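Local structure of arginase (4RHJ) at residues F64-H74 / I306-L317. The protein is of unknown function, an arginase-like protein with the arginase-deacetylase fold that evolved without a binuclear manganese cluster. Sequence-based numbering, arbitrary orientation.
Sequences FFLQSPRDCDH and IALSKIIKEGIL
Phe65 is pressed as a knob into a hole on helix 303-316 formed by Ser309, Ile312, Lys313 and Ile316, which ties the short helix 62-66 and the loop after it to the last helix modelled in this arginase-deacetylase fold. Ile312 lies against one face of the Phe65 ring: its CG2 makes a CH-pi contact 4.0 Å from the centroid, 15° off the ring normal. The ring's edge meets backbone, with CD1 3.3 Å from Ser309 O. With CG anti to the backbone N (chi1 174°), the ring reaches across to the helix, and CZ comes to rest 4.1 Å from Ile316 CD1. Beside it, Phe64 turns a ring edge to Ser309, whose hydroxyl is directed back into its own helix and donates to Ile306 O.

Lys313, also part of the Phe65 hole, extends to the loop at 69-72. Its chain bends at chi2 and again at chi3 (61°), passes the sulfur of Cys72, with CG 3.4 Å from SG, and brings NZ between two carbonyls, donating to Pro69 O at 3.0 Å and to Asp71 O at 2.5 Å. One ammonium group thus bridges the carbonyls of Pro69 and Asp71; in both bonds the nitrogen stands above the carbonyl plane, off the lone pairs.

Behind this first shell, Leu78 of strand 77-81 touches both Phe65 and Ile316, placing the contact against the edge of the parallel sheet. Asp71 OD2 accepts a hydrogen bond from Gln200 of a second subunit, while the carboxylate of Asp73 forms a salt bridge with Arg267 of its own chain. At the helix end, Leu317 closes the contact: CD1 lies 3.6 Å from Cys72 CB, and CD2 reaches the edge of the His74 imidazole, 3.2 Å from ND1.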
loop_
_atom_site.group_PDB
_atom_site.type_symbol
_atom_site.label_atom_id
_atom_site.label_comp_id
_atom_site.label_asym_id
_atom_site.label_seq_id
_atom_site.Cartn_x
_atom_site.Cartn_y
_atom_site.Cartn_z
ATOM N N PHE A 64 7.245 20.653 5.509
ATOM C CA PHE A 64 7.697 19.306 5.189
ATOM C C PHE A 64 8.037 19.178 3.697
ATOM O O PHE A 64 8.987 18.503 3.331
ATOM C CB PHE A 64 6.629 18.292 5.591
ATOM C CG PHE A 64 7.091 16.870 5.553
ATOM C CD1 PHE A 64 7.844 16.345 6.589
ATOM C CD2 PHE A 64 6.755 16.049 4.502
ATOM C CE1 PHE A 64 8.263 15.026 6.570
ATOM C CE2 PHE A 64 7.174 14.718 4.474
ATOM C CZ PHE A 64 7.930 14.209 5.515
ATOM N N PHE A 65 7.270 19.853 2.850
ATOM C CA PHE A 65 7.534 19.889 1.412
ATOM C C PHE A 65 8.795 20.679 1.082
ATOM O O PHE A 65 9.489 20.399 0.103
ATOM C CB PHE A 65 6.354 20.502 0.660
ATOM C CG PHE A 65 6.612 20.703 -0.802
ATOM C CD1 PHE A 65 6.573 19.630 -1.679
ATOM C CD2 PHE A 65 6.903 21.954 -1.307
ATOM C CE1 PHE A 65 6.812 19.808 -3.026
ATOM C CE2 PHE A 65 7.141 22.136 -2.661
ATOM C CZ PHE A 65 7.092 21.066 -3.515
ATOM N N LEU A 66 9.088 21.680 1.899
ATOM C CA LEU A 66 10.247 22.517 1.650
ATOM C C LEU A 66 11.529 21.803 2.046
ATOM O O LEU A 66 12.598 22.123 1.533
ATOM C CB LEU A 66 10.115 23.843 2.390
ATOM C CG LEU A 66 8.880 24.678 2.032
ATOM C CD1 LEU A 66 8.874 25.967 2.829
ATOM C CD2 LEU A 66 8.821 24.977 0.534
ATOM N N GLN A 67 11.411 20.806 2.919
ATOM C CA GLN A 67 12.580 20.067 3.398
ATOM C C GLN A 67 12.787 18.770 2.605
ATOM O O GLN A 67 13.761 18.039 2.801
ATOM C CB GLN A 67 12.445 19.774 4.896
ATOM C CG GLN A 67 11.475 18.673 5.263
ATOM C CD GLN A 67 11.767 18.074 6.629
ATOM O OE1 GLN A 67 12.480 18.664 7.438
ATOM N NE2 GLN A 67 11.228 16.893 6.883
ATOM N N SER A 68 11.865 18.524 1.683
ATOM C CA SER A 68 11.844 17.317 0.871
ATOM C C SER A 68 12.805 17.420 -0.313
ATOM O O SER A 68 13.198 18.522 -0.699
ATOM C CB SER A 68 10.415 17.062 0.381
ATOM O OG SER A 68 9.494 17.142 1.454
ATOM N N PRO A 69 13.198 16.275 -0.886
ATOM C CA PRO A 69 14.036 16.290 -2.079
ATOM C C PRO A 69 13.460 17.158 -3.198
ATOM O O PRO A 69 12.247 17.190 -3.415
ATOM C CB PRO A 69 14.068 14.819 -2.488
ATOM C CG PRO A 69 13.897 14.085 -1.226
ATOM C CD PRO A 69 12.898 14.898 -0.462
ATOM N N ARG A 70 14.338 17.870 -3.896
ATOM C CA ARG A 70 13.920 18.717 -5.010
ATOM C C ARG A 70 13.857 17.920 -6.311
ATOM O O ARG A 70 13.297 18.380 -7.304
ATOM C CB ARG A 70 14.868 19.904 -5.157
ATOM C CG ARG A 70 14.786 20.896 -4.012
ATOM C CD ARG A 70 13.422 21.599 -3.975
ATOM N NE ARG A 70 13.395 22.667 -2.981
ATOM C CZ ARG A 70 12.773 22.598 -1.808
ATOM N NH1 ARG A 70 12.092 21.510 -1.466
ATOM N NH2 ARG A 70 12.822 23.634 -0.977
ATOM N N ASP A 71 14.423 16.711 -6.278
ATOM C CA ASP A 71 14.498 15.838 -7.443
ATOM C C ASP A 71 13.166 15.210 -7.775
ATOM O O ASP A 71 12.683 14.366 -7.037
ATOM C CB ASP A 71 15.521 14.740 -7.220
ATOM C CG ASP A 71 16.839 15.271 -6.701
ATOM O OD1 ASP A 71 17.582 15.898 -7.489
ATOM O OD2 ASP A 71 17.131 15.058 -5.507
ATOM N N CYS A 72 12.603 15.611 -8.910
ATOM C CA CYS A 72 11.289 15.168 -9.356
ATOM C C CYS A 72 11.294 13.751 -9.927
ATOM O O CYS A 72 12.353 13.152 -10.127
ATOM C CB CYS A 72 10.733 16.129 -10.410
ATOM S SG CYS A 72 10.355 17.792 -9.823
ATOM N N ASP A 73 10.098 13.224 -10.184
ATOM C CA ASP A 73 9.950 11.912 -10.786
ATOM C C ASP A 73 10.440 11.992 -12.223
ATOM O O ASP A 73 11.170 11.121 -12.701
ATOM C CB ASP A 73 8.491 11.449 -10.708
ATOM C CG ASP A 73 8.307 10.066 -11.236
ATOM O OD1 ASP A 73 9.330 9.380 -11.368
ATOM O OD2 ASP A 73 7.163 9.659 -11.517
ATOM N N HIS A 74 10.050 13.081 -12.882
ATOM C CA HIS A 74 10.416 13.378 -14.259
ATOM C C HIS A 74 11.614 14.297 -14.280
ATOM O O HIS A 74 11.943 14.920 -13.273
ATOM C CB HIS A 74 9.239 14.016 -14.986
ATOM C CG HIS A 74 7.921 13.603 -14.425
ATOM N ND1 HIS A 74 7.044 14.494 -13.848
ATOM C CD2 HIS A 74 7.358 12.382 -14.298
ATOM C CE1 HIS A 74 5.982 13.843 -13.416
ATOM N NE2 HIS A 74 6.149 12.558 -13.672
ATOM N N ILE A 306 4.678 12.153 3.617
ATOM C CA ILE A 306 5.577 11.596 2.614
ATOM C C ILE A 306 4.866 11.571 1.266
ATOM O O ILE A 306 5.350 12.123 0.280
ATOM C CB ILE A 306 6.065 10.166 3.021
ATOM C CG1 ILE A 306 7.024 10.235 4.213
ATOM C CG2 ILE A 306 6.758 9.459 1.874
ATOM C CD1 ILE A 306 7.286 8.891 4.887
ATOM N N ALA A 307 3.694 10.959 1.250
ATOM C CA ALA A 307 2.897 10.819 0.039
ATOM C C ALA A 307 2.558 12.162 -0.577
ATOM O O ALA A 307 2.741 12.382 -1.763
ATOM C CB ALA A 307 1.626 10.057 0.352
ATOM N N LEU A 308 2.063 13.075 0.240
ATOM C CA LEU A 308 1.569 14.316 -0.307
ATOM C C LEU A 308 2.686 15.234 -0.710
ATOM O O LEU A 308 2.529 16.014 -1.644
ATOM C CB LEU A 308 0.652 14.998 0.685
ATOM C CG LEU A 308 -0.733 14.379 0.672
ATOM C CD1 LEU A 308 -1.641 15.200 1.554
ATOM C CD2 LEU A 308 -1.280 14.314 -0.737
ATOM N N SER A 309 3.817 15.134 -0.018
ATOM C CA SER A 309 4.998 15.944 -0.370
ATOM C C SER A 309 5.481 15.652 -1.795
ATOM O O SER A 309 5.953 16.541 -2.500
ATOM C CB SER A 309 6.144 15.718 0.630
ATOM O OG SER A 309 6.682 14.408 0.550
ATOM N N LYS A 310 5.364 14.398 -2.206
ATOM C CA LYS A 310 5.575 14.005 -3.594
ATOM C C LYS A 310 4.503 14.584 -4.512
ATOM O O LYS A 310 4.817 15.101 -5.576
ATOM C CB LYS A 310 5.585 12.481 -3.716
ATOM C CG LYS A 310 5.941 11.937 -5.104
ATOM C CD LYS A 310 7.354 12.288 -5.521
ATOM C CE LYS A 310 7.737 11.557 -6.812
ATOM N NZ LYS A 310 9.164 11.786 -7.197
ATOM N N ILE A 311 3.245 14.508 -4.094
ATOM C CA ILE A 311 2.124 14.906 -4.949
ATOM C C ILE A 311 2.237 16.364 -5.340
ATOM O O ILE A 311 1.992 16.705 -6.489
ATOM C CB ILE A 311 0.742 14.665 -4.260
ATOM C CG1 ILE A 311 0.416 13.159 -4.201
ATOM C CG2 ILE A 311 -0.373 15.441 -4.954
ATOM C CD1 ILE A 311 0.513 12.428 -5.555
ATOM N N ILE A 312 2.638 17.212 -4.395
ATOM C CA ILE A 312 2.782 18.662 -4.646
ATOM C C ILE A 312 3.905 18.954 -5.644
ATOM O O ILE A 312 3.749 19.783 -6.545
ATOM C CB ILE A 312 3.068 19.453 -3.335
ATOM C CG1 ILE A 312 2.008 19.183 -2.258
ATOM C CG2 ILE A 312 3.183 20.952 -3.614
ATOM C CD1 ILE A 312 2.498 19.411 -0.831
ATOM N N LYS A 313 5.046 18.295 -5.448
ATOM C CA LYS A 313 6.178 18.371 -6.372
ATOM C C LYS A 313 5.738 18.186 -7.815
ATOM O O LYS A 313 5.882 19.079 -8.638
ATOM C CB LYS A 313 7.244 17.318 -6.024
ATOM C CG LYS A 313 8.397 17.248 -7.039
ATOM C CD LYS A 313 9.736 16.886 -6.399
ATOM C CE LYS A 313 9.708 15.549 -5.744
ATOM N NZ LYS A 313 11.062 15.149 -5.289
ATOM N N GLU A 314 5.176 17.024 -8.112
ATOM C CA GLU A 314 4.856 16.690 -9.491
ATOM C C GLU A 314 3.602 17.414 -9.994
ATOM O O GLU A 314 3.274 17.360 -11.186
ATOM C CB GLU A 314 4.727 15.181 -9.630
ATOM C CG GLU A 314 5.909 14.413 -9.001
ATOM C CD GLU A 314 7.248 14.602 -9.721
ATOM O OE1 GLU A 314 7.272 15.119 -10.850
ATOM O OE2 GLU A 314 8.288 14.206 -9.159
ATOM N N GLY A 315 2.931 18.117 -9.087
ATOM C CA GLY A 315 1.882 19.044 -9.451
ATOM C C GLY A 315 2.457 20.354 -9.950
ATOM O O GLY A 315 1.893 21.002 -10.832
ATOM N N ILE A 316 3.603 20.737 -9.403
ATOM C CA ILE A 316 4.279 21.946 -9.852
ATOM C C ILE A 316 4.977 21.736 -11.203
ATOM O O ILE A 316 4.935 22.597 -12.067
ATOM C CB ILE A 316 5.294 22.424 -8.827
ATOM C CG1 ILE A 316 4.579 22.990 -7.592
ATOM C CG2 ILE A 316 6.160 23.494 -9.421
ATOM C CD1 ILE A 316 5.523 23.366 -6.491
ATOM N N LEU A 317 5.612 20.590 -11.373
ATOM C CA LEU A 317 6.236 20.232 -12.639
ATOM C C LEU A 317 5.278 20.380 -13.834
ATOM O O LEU A 317 4.458 19.517 -14.087
ATOM C CB LEU A 317 6.769 18.804 -12.542
ATOM C CG LEU A 317 7.658 18.274 -13.653
ATOM C CD1 LEU A 317 8.670 17.321 -13.080
ATOM C CD2 LEU A 317 6.811 17.563 -14.678
#